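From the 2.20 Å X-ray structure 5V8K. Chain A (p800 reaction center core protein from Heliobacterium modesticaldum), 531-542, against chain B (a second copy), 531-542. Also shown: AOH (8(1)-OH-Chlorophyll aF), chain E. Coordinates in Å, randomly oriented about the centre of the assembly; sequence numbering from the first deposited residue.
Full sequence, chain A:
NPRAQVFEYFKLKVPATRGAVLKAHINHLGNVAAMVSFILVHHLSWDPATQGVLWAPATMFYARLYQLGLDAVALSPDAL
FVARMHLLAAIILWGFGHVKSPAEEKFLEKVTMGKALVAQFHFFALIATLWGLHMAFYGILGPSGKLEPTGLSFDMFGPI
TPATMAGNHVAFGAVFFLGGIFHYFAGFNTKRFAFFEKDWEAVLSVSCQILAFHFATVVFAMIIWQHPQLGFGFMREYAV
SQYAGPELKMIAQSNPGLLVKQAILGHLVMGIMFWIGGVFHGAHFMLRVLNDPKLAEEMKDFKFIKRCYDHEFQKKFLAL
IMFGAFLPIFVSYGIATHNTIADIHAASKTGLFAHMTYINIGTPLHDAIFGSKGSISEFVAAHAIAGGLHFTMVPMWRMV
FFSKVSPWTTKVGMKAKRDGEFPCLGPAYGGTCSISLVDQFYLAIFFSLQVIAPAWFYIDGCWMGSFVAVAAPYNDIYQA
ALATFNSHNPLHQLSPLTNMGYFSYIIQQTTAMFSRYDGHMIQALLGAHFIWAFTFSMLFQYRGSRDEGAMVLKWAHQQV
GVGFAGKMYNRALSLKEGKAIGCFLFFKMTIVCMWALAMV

Chain A (531-542) IWAFTFSMLFQY
Chain B (531-542) IWAFTFSMLFQY

The contact is a symmetric one: two copies of the same segment meet across an exact two-fold axis, so every pairing described from one side recurs from the other. Each chain enters as a helix, already under way at Ile A531 and Ile B531 and running through residue 539. The helices point broadly the same way, their N-to-C directions 26° apart, and their axes come no nearer than 11.4 Å. That spacing leaves room for aromatic side chains between them, while the backbones meet from the last helical residue, Leu A539, onward.

Phe A540 is the pivot, with the largest covered area in its chain. It is the first residue to leave helical values, at phi/psi -66/160, and this extended turn brings its CA to 4.0 Å from the CA of Phe B540. The two backbones form a single bridge there. Gln A541 follows at -69/65 and Tyr A542 at -146/24, the latter in the N-cap position before another helix. On leaving the helix, the chain turns its polar groups toward the partner: Gln A541 N donates to Leu B539 O at 2.9 Å, and Gln B541 N to Leu A539 O at the same length. Leu B539 O also receives a CA-H...O contact from Phe A540 CA at 3.3 Å.

Gln A541 bonds with both its backbone and its side chain. With chi1 -70° (m), chi2 164° (t) and chi3 39°, its amide end comes nearer the other chain than its sideways CA-to-CB bond would suggest, and Gln A541 NE2 gives a nearly linear hydrogen bond, 2.8 Å and 176°, to Phe B540 O. The same nitrogen donates to a water at 3.0 Å from Gln A541 NE2, and that water is also hydrogen-bonded to Met B538 O, 2.9 Å from its oxygen. Buried carbonyls near the helix end thus find partners across the interface.

The CA-to-CB bond of Phe A540 points away overall, yet its CB touches the other stretch. With chi1 -80° (m) and chi2 26°, the ring presents one face to Leu B539, whose CB sits 3.8 Å from the ring centroid and only 7° off the normal, a CH-pi contact. Leu B539, chi1 -63° (m) and chi2 163° (t), adds CD1 at 3.8 Å from Phe A540 CE2. The rings of Phe A540 and Phe B540 meet rim to rim, Phe A540 CE1 to Phe B540 CE1 at 3.4 Å, with planes at 48°.

Back along the helices, Phe A536 (chi1 -61°, m; chi2 4°) and Trp A532 (chi1 -177°, t; chi2 82°) fill the gap, each with a sideways CB and an end that comes nearer. Phe A536 CZ lies 3.4 Å from Phe B536 CZ, the rings oblique at 62°; Trp A532 CH2 lies 3.9 Å from Trp B532 CH2 and 4.0 Å from Phe B536 CZ. The rule is legible: ring tips alone between the helices; at their ends, paired hydrogen bonds together with the packing of Leu B539 on Phe A540 and its symmetry mate.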

ATOM      1  N   ILE A 531      -8.754   0.289   5.935  1.00 32.35           N
ATOM      2  CA  ILE A 531      -8.361   1.459   6.721  1.00 35.00           C
ATOM      3  C   ILE A 531      -6.952   1.909   6.345  1.00 34.08           C
ATOM      4  O   ILE A 531      -6.678   3.116   6.211  1.00 33.72           O
ATOM      5  CB  ILE A 531      -8.504   1.166   8.226  1.00 34.22           C
ATOM      6  CG1 ILE A 531      -9.968   0.911   8.592  1.00 36.17           C
ATOM      7  CG2 ILE A 531      -8.026   2.352   9.081  1.00 33.40           C
ATOM      8  CD1 ILE A 531     -10.173   0.510  10.037  1.00 34.68           C
ATOM      9  N   TRP A 532      -6.041   0.950   6.149  1.00 31.65           N
ATOM     10  CA  TRP A 532      -4.668   1.280   5.770  1.00 32.50           C
ATOM     11  C   TRP A 532      -4.649   2.073   4.471  1.00 33.89           C
ATOM     12  O   TRP A 532      -3.985   3.103   4.360  1.00 33.06           O
ATOM     13  CB  TRP A 532      -3.873  -0.009   5.637  1.00 30.68           C
ATOM     14  CG  TRP A 532      -2.443   0.100   5.316  1.00 33.51           C
ATOM     15  CD1 TRP A 532      -1.443   0.336   6.187  1.00 31.22           C
ATOM     16  CD2 TRP A 532      -1.835  -0.062   4.035  1.00 30.59           C
ATOM     17  NE1 TRP A 532      -0.235   0.344   5.539  1.00 30.94           N
ATOM     18  CE2 TRP A 532      -0.450   0.103   4.209  1.00 31.01           C
ATOM     19  CE3 TRP A 532      -2.320  -0.359   2.768  1.00 30.52           C
ATOM     20  CZ2 TRP A 532       0.454  -0.047   3.168  1.00 30.05           C
ATOM     21  CZ3 TRP A 532      -1.407  -0.520   1.718  1.00 31.64           C
ATOM     22  CH2 TRP A 532      -0.050  -0.349   1.922  1.00 32.69           C
ATOM     23  N   ALA A 533      -5.399   1.607   3.477  1.00 30.79           N
ATOM     24  CA  ALA A 533      -5.507   2.312   2.215  1.00 30.98           C
ATOM     25  C   ALA A 533      -6.001   3.737   2.420  1.00 32.91           C
ATOM     26  O   ALA A 533      -5.477   4.692   1.825  1.00 32.23           O
ATOM     27  CB  ALA A 533      -6.447   1.544   1.292  1.00 28.93           C
ATOM     28  N   PHE A 534      -6.994   3.901   3.270  1.00 32.89           N
ATOM     29  CA  PHE A 534      -7.581   5.211   3.473  1.00 33.85           C
ATOM     30  C   PHE A 534      -6.584   6.190   4.081  1.00 35.01           C
ATOM     31  O   PHE A 534      -6.663   7.400   3.799  1.00 33.53           O
ATOM     32  CB  PHE A 534      -8.859   5.058   4.313  1.00 33.32           C
ATOM     33  CG  PHE A 534      -9.743   6.260   4.265  1.00 36.39           C
ATOM     34  CD1 PHE A 534     -10.695   6.412   3.270  1.00 39.43           C
ATOM     35  CD2 PHE A 534      -9.608   7.260   5.201  1.00 34.10           C
ATOM     36  CE1 PHE A 534     -11.488   7.585   3.209  1.00 38.80           C
ATOM     37  CE2 PHE A 534     -10.397   8.394   5.145  1.00 36.13           C
ATOM     38  CZ  PHE A 534     -11.331   8.537   4.135  1.00 35.94           C
ATOM     39  N   THR A 535      -5.627   5.706   4.891  1.00 29.39           N
ATOM     40  CA  THR A 535      -4.641   6.617   5.441  1.00 30.44           C
ATOM     41  C   THR A 535      -3.856   7.337   4.352  1.00 32.68           C
ATOM     42  O   THR A 535      -3.319   8.424   4.607  1.00 34.55           O
ATOM     43  CB  THR A 535      -3.658   5.947   6.388  1.00 30.20           C
ATOM     44  OG1 THR A 535      -2.754   5.078   5.687  1.00 30.72           O
ATOM     45  CG2 THR A 535      -4.382   5.220   7.457  1.00 31.90           C
ATOM     46  N   PHE A 536      -3.751   6.750   3.155  1.00 35.52           N
ATOM     47  CA  PHE A 536      -3.061   7.446   2.073  1.00 35.13           C
ATOM     48  C   PHE A 536      -3.695   8.801   1.819  1.00 33.26           C
ATOM     49  O   PHE A 536      -3.002   9.761   1.468  1.00 36.52           O
ATOM     50  CB  PHE A 536      -3.091   6.664   0.745  1.00 35.24           C
ATOM     51  CG  PHE A 536      -2.427   5.304   0.754  1.00 35.21           C
ATOM     52  CD1 PHE A 536      -1.903   4.758   1.887  1.00 33.29           C
ATOM     53  CD2 PHE A 536      -2.367   4.561  -0.436  1.00 37.22           C
ATOM     54  CE1 PHE A 536      -1.331   3.484   1.865  1.00 33.92           C
ATOM     55  CE2 PHE A 536      -1.778   3.299  -0.484  1.00 36.46           C
ATOM     56  CZ  PHE A 536      -1.272   2.751   0.675  1.00 37.98           C
ATOM     57  N   SER A 537      -5.029   8.869   1.900  1.00 33.93           N
ATOM     58  CA  SER A 537      -5.764  10.101   1.651  1.00 38.38           C
ATOM     59  C   SER A 537      -5.402  11.183   2.674  1.00 36.60           C
ATOM     60  O   SER A 537      -5.514  12.372   2.372  1.00 38.16           O
ATOM     61  CB  SER A 537      -7.288   9.822   1.638  1.00 37.14           C
ATOM     62  OG  SER A 537      -7.891   9.687   2.927  1.00 37.90           O
ATOM     63  N   MET A 538      -4.876  10.795   3.815  1.00 39.54           N
ATOM     64  CA  MET A 538      -4.416  11.712   4.849  1.00 38.32           C
ATOM     65  C   MET A 538      -2.909  11.951   4.815  1.00 40.24           C
ATOM     66  O   MET A 538      -2.446  12.959   5.362  1.00 40.43           O
ATOM     67  CB  MET A 538      -4.734  11.162   6.245  1.00 41.72           C
ATOM     68  CG  MET A 538      -6.211  11.045   6.599  1.00 46.31           C
ATOM     69  SD  MET A 538      -6.444   9.987   8.055  1.00 47.34           S
ATOM     70  CE  MET A 538      -5.127  10.580   9.000  1.00 49.95           C
ATOM     71  N   LEU A 539      -2.126  11.010   4.285  1.00 36.29           N
ATOM     72  CA  LEU A 539      -0.680  11.131   4.303  1.00 34.96           C
ATOM     73  C   LEU A 539      -0.103  11.661   2.991  1.00 36.37           C
ATOM     74  O   LEU A 539       0.977  12.254   3.017  1.00 35.62           O
ATOM     75  CB  LEU A 539      -0.033   9.788   4.641  1.00 37.69           C
ATOM     76  CG  LEU A 539      -0.382   9.265   6.031  1.00 37.84           C
ATOM     77  CD1 LEU A 539      -0.087   7.822   6.206  1.00 34.79           C
ATOM     78  CD2 LEU A 539       0.378  10.020   7.087  1.00 37.43           C
ATOM     79  N   PHE A 540      -0.782  11.469   1.853  1.00 35.28           N
ATOM     80  CA  PHE A 540      -0.319  12.041   0.606  1.00 37.46           C
ATOM     81  C   PHE A 540      -0.388  13.565   0.634  1.00 38.69           C
ATOM     82  O   PHE A 540      -1.116  14.181   1.432  1.00 36.64           O
ATOM     83  CB  PHE A 540      -1.158  11.552  -0.578  1.00 37.98           C
ATOM     84  CG  PHE A 540      -0.798  10.168  -1.086  1.00 34.88           C
ATOM     85  CD1 PHE A 540      -0.219   9.234  -0.264  1.00 35.49           C
ATOM     86  CD2 PHE A 540      -1.076   9.822  -2.387  1.00 35.41           C
ATOM     87  CE1 PHE A 540       0.070   7.970  -0.719  1.00 39.16           C
ATOM     88  CE2 PHE A 540      -0.819   8.564  -2.864  1.00 36.74           C
ATOM     89  CZ  PHE A 540      -0.229   7.626  -2.051  1.00 36.26           C
ATOM     90  N   GLN A 541       0.393  14.176  -0.264  1.00 38.39           N
ATOM     91  CA  GLN A 541       0.394  15.624  -0.518  1.00 38.18           C
ATOM     92  C   GLN A 541      -0.901  16.079  -1.182  1.00 38.28           C
ATOM     93  O   GLN A 541      -0.887  16.498  -2.346  1.00 40.22           O
ATOM     94  CB  GLN A 541       1.579  16.000  -1.419  1.00 36.53           C
ATOM     95  CG  GLN A 541       2.922  15.899  -0.763  1.00 38.23           C
ATOM     96  CD  GLN A 541       4.036  15.910  -1.775  1.00 39.59           C
ATOM     97  OE1 GLN A 541       3.967  16.644  -2.746  1.00 40.13           O
ATOM     98  NE2 GLN A 541       5.060  15.095  -1.560  1.00 37.74           N
ATOM     99  N   TYR A 542      -2.033  15.972  -0.480  1.00 35.14           N
ATOM    100  CA  TYR A 542      -3.323  16.220  -1.108  1.00 35.80           C
ATOM    101  C   TYR A 542      -4.329  16.858  -0.146  1.00 37.95           C
ATOM    102  O   TYR A 542      -5.542  16.777  -0.370  1.00 36.80           O
ATOM    103  CB  TYR A 542      -3.875  14.915  -1.690  1.00 34.28           C
ATOM    104  CG  TYR A 542      -3.577  14.768  -3.171  1.00 38.62           C
ATOM    105  CD1 TYR A 542      -4.356  15.395  -4.118  1.00 34.86           C
ATOM    106  CD2 TYR A 542      -2.512  13.996  -3.611  1.00 41.42           C
ATOM    107  CE1 TYR A 542      -4.076  15.310  -5.457  1.00 38.00           C
ATOM    108  CE2 TYR A 542      -2.206  13.891  -4.963  1.00 44.13           C
ATOM    109  CZ  TYR A 542      -2.998  14.533  -5.887  1.00 44.20           C
ATOM    110  OH  TYR A 542      -2.710  14.425  -7.231  1.00 43.48           O
TER
ATOM    111  N   ILE B 531       8.620  -1.239  -6.009  1.00 32.35           N
ATOM    112  CA  ILE B 531       8.581   0.099  -6.600  1.00 35.00           C
ATOM    113  C   ILE B 531       7.343   0.857  -6.130  1.00 34.08           C
ATOM    114  O   ILE B 531       7.409   2.059  -5.809  1.00 33.72           O
ATOM    115  CB  ILE B 531       8.670   0.009  -8.135  1.00 34.22           C
ATOM    116  CG1 ILE B 531      10.014  -0.581  -8.566  1.00 36.17           C
ATOM    117  CG2 ILE B 531       8.555   1.396  -8.790  1.00 33.40           C
ATOM    118  CD1 ILE B 531      10.132  -0.800 -10.059  1.00 34.68           C
ATOM    119  N   TRP B 532       6.199   0.168  -6.063  1.00 31.65           N
ATOM    120  CA  TRP B 532       4.963   0.803  -5.609  1.00 32.50           C
ATOM    121  C   TRP B 532       5.135   1.364  -4.204  1.00 33.89           C
ATOM    122  O   TRP B 532       4.778   2.508  -3.925  1.00 33.06           O
ATOM    123  CB  TRP B 532       3.840  -0.222  -5.655  1.00 30.68           C
ATOM    124  CG  TRP B 532       2.489   0.226  -5.291  1.00 33.51           C
ATOM    125  CD1 TRP B 532       1.611   0.857  -6.095  1.00 31.22           C
ATOM    126  CD2 TRP B 532       1.833   0.046  -4.036  1.00 30.59           C
ATOM    127  NE1 TRP B 532       0.438   1.100  -5.427  1.00 30.94           N
ATOM    128  CE2 TRP B 532       0.550   0.610  -4.154  1.00 31.01           C
ATOM    129  CE3 TRP B 532       2.190  -0.561  -2.839  1.00 30.52           C
ATOM    130  CZ2 TRP B 532      -0.382   0.560  -3.128  1.00 30.05           C
ATOM    131  CZ3 TRP B 532       1.245  -0.621  -1.806  1.00 31.64           C
ATOM    132  CH2 TRP B 532      -0.007  -0.054  -1.954  1.00 32.69           C
ATOM    133  N   ALA B 533       5.706   0.565  -3.309  1.00 30.79           N
ATOM    134  CA  ALA B 533       5.977   1.013  -1.957  1.00 30.98           C
ATOM    135  C   ALA B 533       6.848   2.261  -1.955  1.00 32.91           C
ATOM    136  O   ALA B 533       6.595   3.222  -1.211  1.00 32.23           O
ATOM    137  CB  ALA B 533       6.649  -0.114  -1.181  1.00 28.93           C
ATOM    138  N   PHE B 534       7.866   2.272  -2.791  1.00 32.89           N
ATOM    139  CA  PHE B 534       8.796   3.384  -2.806  1.00 33.85           C
ATOM    140  C   PHE B 534       8.120   4.680  -3.238  1.00 35.01           C
ATOM    141  O   PHE B 534       8.523   5.764  -2.777  1.00 33.53           O
ATOM    142  CB  PHE B 534       9.999   3.014  -3.687  1.00 33.32           C
ATOM    143  CG  PHE B 534      11.179   3.905  -3.476  1.00 36.39           C
ATOM    144  CD1 PHE B 534      12.114   3.636  -2.490  1.00 39.43           C
ATOM    145  CD2 PHE B 534      11.345   5.033  -4.248  1.00 34.10           C
ATOM    146  CE1 PHE B 534      13.198   4.523  -2.270  1.00 38.80           C
ATOM    147  CE2 PHE B 534      12.414   5.884  -4.037  1.00 36.13           C
ATOM    148  CZ  PHE B 534      13.330   5.609  -3.038  1.00 35.94           C
ATOM    149  N   THR B 535       7.084   4.607  -4.090  1.00 29.39           N
ATOM    150  CA  THR B 535       6.399   5.826  -4.475  1.00 30.44           C
ATOM    151  C   THR B 535       5.819   6.562  -3.274  1.00 32.68           C
ATOM    152  O   THR B 535       5.608   7.780  -3.349  1.00 34.55           O
ATOM    153  CB  THR B 535       5.290   5.604  -5.491  1.00 30.20           C
ATOM    154  OG1 THR B 535       4.167   4.923  -4.911  1.00 30.72           O
ATOM    155  CG2 THR B 535       5.808   4.877  -6.673  1.00 31.90           C
ATOM    156  N   PHE B 536       5.531   5.852  -2.177  1.00 35.52           N
ATOM    157  CA  PHE B 536       5.037   6.539  -0.987  1.00 35.13           C
ATOM    158  C   PHE B 536       6.014   7.613  -0.545  1.00 33.26           C
ATOM    159  O   PHE B 536       5.605   8.661  -0.038  1.00 36.52           O
ATOM    160  CB  PHE B 536       4.822   5.588   0.206  1.00 35.24           C
ATOM    161  CG  PHE B 536       3.809   4.481   0.005  1.00 35.21           C
ATOM    162  CD1 PHE B 536       3.180   4.278  -1.186  1.00 33.29           C
ATOM    163  CD2 PHE B 536       3.522   3.612   1.070  1.00 37.22           C
ATOM    164  CE1 PHE B 536       2.278   3.223  -1.344  1.00 33.92           C
ATOM    165  CE2 PHE B 536       2.607   2.569   0.939  1.00 36.46           C
ATOM    166  CZ  PHE B 536       1.994   2.363  -0.278  1.00 37.98           C
ATOM    167  N   SER B 537       7.317   7.322  -0.644  1.00 33.93           N
ATOM    168  CA  SER B 537       8.357   8.252  -0.227  1.00 38.38           C
ATOM    169  C   SER B 537       8.329   9.533  -1.066  1.00 36.60           C
ATOM    170  O   SER B 537       8.758  10.586  -0.591  1.00 38.16           O
ATOM    171  CB  SER B 537       9.745   7.565  -0.289  1.00 37.14           C
ATOM    172  OG  SER B 537      10.315   7.466  -1.596  1.00 37.90           O
ATOM    173  N   MET B 538       7.741   9.483  -2.242  1.00 39.54           N
ATOM    174  CA  MET B 538       7.573  10.636  -3.115  1.00 38.32           C
ATOM    175  C   MET B 538       6.190  11.273  -3.013  1.00 40.24           C
ATOM    176  O   MET B 538       6.035  12.440  -3.391  1.00 40.43           O
ATOM    177  CB  MET B 538       7.758  10.238  -4.584  1.00 41.72           C
ATOM    178  CG  MET B 538       9.152   9.773  -4.984  1.00 46.31           C
ATOM    179  SD  MET B 538       9.116   8.925  -6.587  1.00 47.34           S
ATOM    180  CE  MET B 538       8.034   9.993  -7.403  1.00 49.95           C
ATOM    181  N   LEU B 539       5.168  10.514  -2.614  1.00 36.29           N
ATOM    182  CA  LEU B 539       3.812  11.031  -2.583  1.00 34.96           C
ATOM    183  C   LEU B 539       3.375  11.494  -1.195  1.00 36.37           C
ATOM    184  O   LEU B 539       2.500  12.359  -1.107  1.00 35.62           O
ATOM    185  CB  LEU B 539       2.827   9.985  -3.107  1.00 37.69           C
ATOM    186  CG  LEU B 539       3.048   9.603  -4.567  1.00 37.84           C
ATOM    187  CD1 LEU B 539       2.371   8.341  -4.952  1.00 34.79           C
ATOM    188  CD2 LEU B 539       2.547  10.689  -5.480  1.00 37.43           C
ATOM    189  N   PHE B 540       3.950  10.953  -0.113  1.00 35.28           N
ATOM    190  CA  PHE B 540       3.636  11.434   1.216  1.00 37.46           C
ATOM    191  C   PHE B 540       4.123  12.867   1.417  1.00 38.69           C
ATOM    192  O   PHE B 540       5.009  13.372   0.706  1.00 36.64           O
ATOM    193  CB  PHE B 540       4.283  10.561   2.293  1.00 37.98           C
ATOM    194  CG  PHE B 540       3.544   9.269   2.595  1.00 34.88           C
ATOM    195  CD1 PHE B 540       2.748   8.666   1.653  1.00 35.49           C
ATOM    196  CD2 PHE B 540       3.688   8.667   3.821  1.00 35.41           C
ATOM    197  CE1 PHE B 540       2.113   7.477   1.917  1.00 39.16           C
ATOM    198  CE2 PHE B 540       3.085   7.471   4.108  1.00 36.74           C
ATOM    199  CZ  PHE B 540       2.276   6.867   3.175  1.00 36.26           C
ATOM    200  N   GLN B 541       3.521  13.526   2.414  1.00 38.39           N
ATOM    201  CA  GLN B 541       3.913  14.863   2.883  1.00 38.18           C
ATOM    202  C   GLN B 541       5.269  14.838   3.581  1.00 38.28           C
ATOM    203  O   GLN B 541       5.346  15.063   4.795  1.00 40.22           O
ATOM    204  CB  GLN B 541       2.859  15.410   3.856  1.00 36.53           C
ATOM    205  CG  GLN B 541       1.555  15.784   3.221  1.00 38.23           C
ATOM    206  CD  GLN B 541       0.465  15.947   4.247  1.00 39.59           C
ATOM    207  OE1 GLN B 541       0.713  16.478   5.316  1.00 40.13           O
ATOM    208  NE2 GLN B 541      -0.739  15.488   3.933  1.00 37.74           N
ATOM    209  N   TYR B 542       6.343  14.530   2.846  1.00 35.14           N
ATOM    210  CA  TYR B 542       7.637  14.316   3.478  1.00 35.80           C
ATOM    211  C   TYR B 542       8.801  14.790   2.602  1.00 37.95           C
ATOM    212  O   TYR B 542       9.940  14.345   2.785  1.00 36.80           O
ATOM    213  CB  TYR B 542       7.797  12.837   3.844  1.00 34.28           C
ATOM    214  CG  TYR B 542       7.437  12.555   5.291  1.00 38.62           C
ATOM    215  CD1 TYR B 542       8.339  12.793   6.305  1.00 34.86           C
ATOM    216  CD2 TYR B 542       6.192  12.049   5.632  1.00 41.42           C
ATOM    217  CE1 TYR B 542       8.017  12.586   7.621  1.00 38.00           C
ATOM    218  CE2 TYR B 542       5.840  11.829   6.959  1.00 44.13           C
ATOM    219  CZ  TYR B 542       6.759  12.081   7.952  1.00 44.20           C
ATOM    220  OH  TYR B 542       6.422  11.854   9.270  1.00 43.48           O
TER
HETATM  221  C1  AOH E1003     -18.537   9.851  -2.936  1.00 47.69           C
HETATM  222  C2  AOH E1003     -18.042   8.837  -1.940  1.00 43.77           C
HETATM  223  C3  AOH E1003     -17.692   7.598  -2.259  1.00 40.22           C
HETATM  224  C4  AOH E1003     -17.779   7.099  -3.646  1.00 35.77           C
HETATM  225  C5  AOH E1003     -17.264   6.679  -1.155  1.00 33.77           C
HETATM  226  C6  AOH E1003     -18.427   5.822  -0.667  1.00 38.27           C
HETATM  227  C7  AOH E1003     -17.786   4.761   0.199  1.00 44.13           C
HETATM  228  C8  AOH E1003     -18.498   3.811   0.794  1.00 43.77           C
HETATM  229  C9  AOH E1003     -19.991   3.831   0.654  1.00 47.11           C
HETATM  230  C10 AOH E1003     -17.803   2.830   1.705  1.00 43.13           C
HETATM  231  C11 AOH E1003     -17.111   1.611   1.142  1.00 50.10           C
HETATM  232  C15 AOH E1003     -15.960  -1.105   0.997  1.00 43.39           C
HETATM  233  C14 AOH E1003     -15.726  -1.142   3.573  1.00 56.73           C
HETATM  234  C13 AOH E1003     -16.154  -0.426   2.316  1.00 54.83           C
HETATM  235  C12 AOH E1003     -16.679   0.814   2.364  1.00 56.17           C
HETATM  236  NB  AOH E1003     -11.146   7.637  -0.793  1.00 35.88           N
HETATM  237  ND  AOH E1003      -9.641  11.308  -1.668  1.00 32.47           N
HETATM  238  C1A AOH E1003     -12.694  11.533  -1.498  1.00 36.15           C
HETATM  239  C1B AOH E1003     -12.429   7.310  -0.531  1.00 32.89           C
HETATM  240  C1C AOH E1003      -8.156   7.458  -1.154  1.00 33.82           C
HETATM  241  C1D AOH E1003      -8.381  11.708  -1.890  1.00 36.17           C
HETATM  242  C2A AOH E1003     -14.172  11.744  -1.665  1.00 39.39           C
HETATM  243  C2B AOH E1003     -12.571   5.977  -0.151  1.00 36.56           C
HETATM  244  C2C AOH E1003      -6.811   7.263  -1.436  1.00 36.22           C
HETATM  245  C2D AOH E1003      -8.337  13.060  -2.177  1.00 35.12           C
HETATM  246  C3A AOH E1003     -14.627  10.442  -1.003  1.00 36.15           C
HETATM  247  C3B AOH E1003     -11.281   5.463  -0.223  1.00 32.83           C
HETATM  248  C3C AOH E1003      -6.297   8.510  -1.733  1.00 32.60           C
HETATM  249  C3D AOH E1003      -9.658  13.497  -2.135  1.00 36.75           C
HETATM  250  C4A AOH E1003     -13.397   9.577  -0.899  1.00 36.89           C
HETATM  251  C4B AOH E1003     -10.445   6.494  -0.648  1.00 36.33           C
HETATM  252  C4C AOH E1003      -7.395   9.377  -1.606  1.00 31.11           C
HETATM  253  C4D AOH E1003     -10.458  12.391  -1.856  1.00 30.98           C
HETATM  254  CAA AOH E1003     -14.552  11.936  -3.125  1.00 43.32           C
HETATM  255  CAB AOH E1003     -11.067   4.079   0.164  1.00 33.38           C
HETATM  256  CAC AOH E1003      -4.912   8.760  -2.148  1.00 38.39           C
HETATM  257  CAD AOH E1003     -10.615  14.586  -2.474  1.00 39.00           C
HETATM  258  CBA AOH E1003     -15.954  12.535  -3.251  1.00 48.64           C
HETATM  259  CBB AOH E1003      -9.946   3.506   0.486  1.00 32.55           C
HETATM  260  CBC AOH E1003      -4.217   9.853  -1.404  1.00 26.92           C
HETATM  261  CBD AOH E1003     -11.999  14.093  -2.203  1.00 40.99           C
HETATM  262  CED AOH E1003     -13.127  15.484   1.223  1.00 34.67           C
HETATM  263  CGA AOH E1003     -17.003  11.540  -3.651  1.00 52.74           C
HETATM  264  CGD AOH E1003     -12.660  14.937  -1.143  1.00 40.06           C
HETATM  265  CHA AOH E1003     -11.821  12.689  -1.801  1.00 36.43           C
HETATM  266  CHB AOH E1003     -13.551   8.282  -0.607  1.00 32.33           C
HETATM  267  CHC AOH E1003      -9.008   6.333  -0.802  1.00 32.61           C
HETATM  268  CHD AOH E1003      -7.220  10.796  -1.856  1.00 28.53           C
HETATM  269  CMA AOH E1003     -15.218  10.657   0.384  1.00 39.10           C
HETATM  270  CMB AOH E1003     -13.819   5.230   0.262  1.00 30.58           C
HETATM  271  CMC AOH E1003      -6.064   5.959  -1.454  1.00 31.12           C
HETATM  272  CMD AOH E1003      -7.072  13.826  -2.441  1.00 34.23           C
HETATM  273  NA  AOH E1003     -12.300  10.317  -1.131  1.00 39.73           N
HETATM  274  NC  AOH E1003      -8.516   8.746  -1.222  1.00 37.80           N
HETATM  275  O1  AOH E1003      -4.863   9.100  -3.556  1.00 44.92           O
HETATM  276  O1A AOH E1003     -16.820  10.736  -4.556  1.00 58.98           O
HETATM  277  O1D AOH E1003     -13.461  15.811  -1.428  1.00 42.57           O
HETATM  278  O2A AOH E1003     -17.855  11.065  -2.643  1.00 57.00           O
HETATM  279  O2D AOH E1003     -12.369  14.724   0.255  1.00 34.59           O
HETATM  280  OBD AOH E1003     -10.175  15.785  -2.573  1.00 42.41           O
HETATM  281 MG   AOH E1003     -10.414   9.549  -0.998  1.00 38.84          MG
HETATM  282  O   HOH W   1      -2.293  15.597   6.535  1.00 39.98           O
HETATM  283  O   HOH W   2       6.639  15.164  -4.148  1.00 39.98           O
HETATM  284  O   HOH W   3     -10.173  10.005   1.328  1.00 40.58           O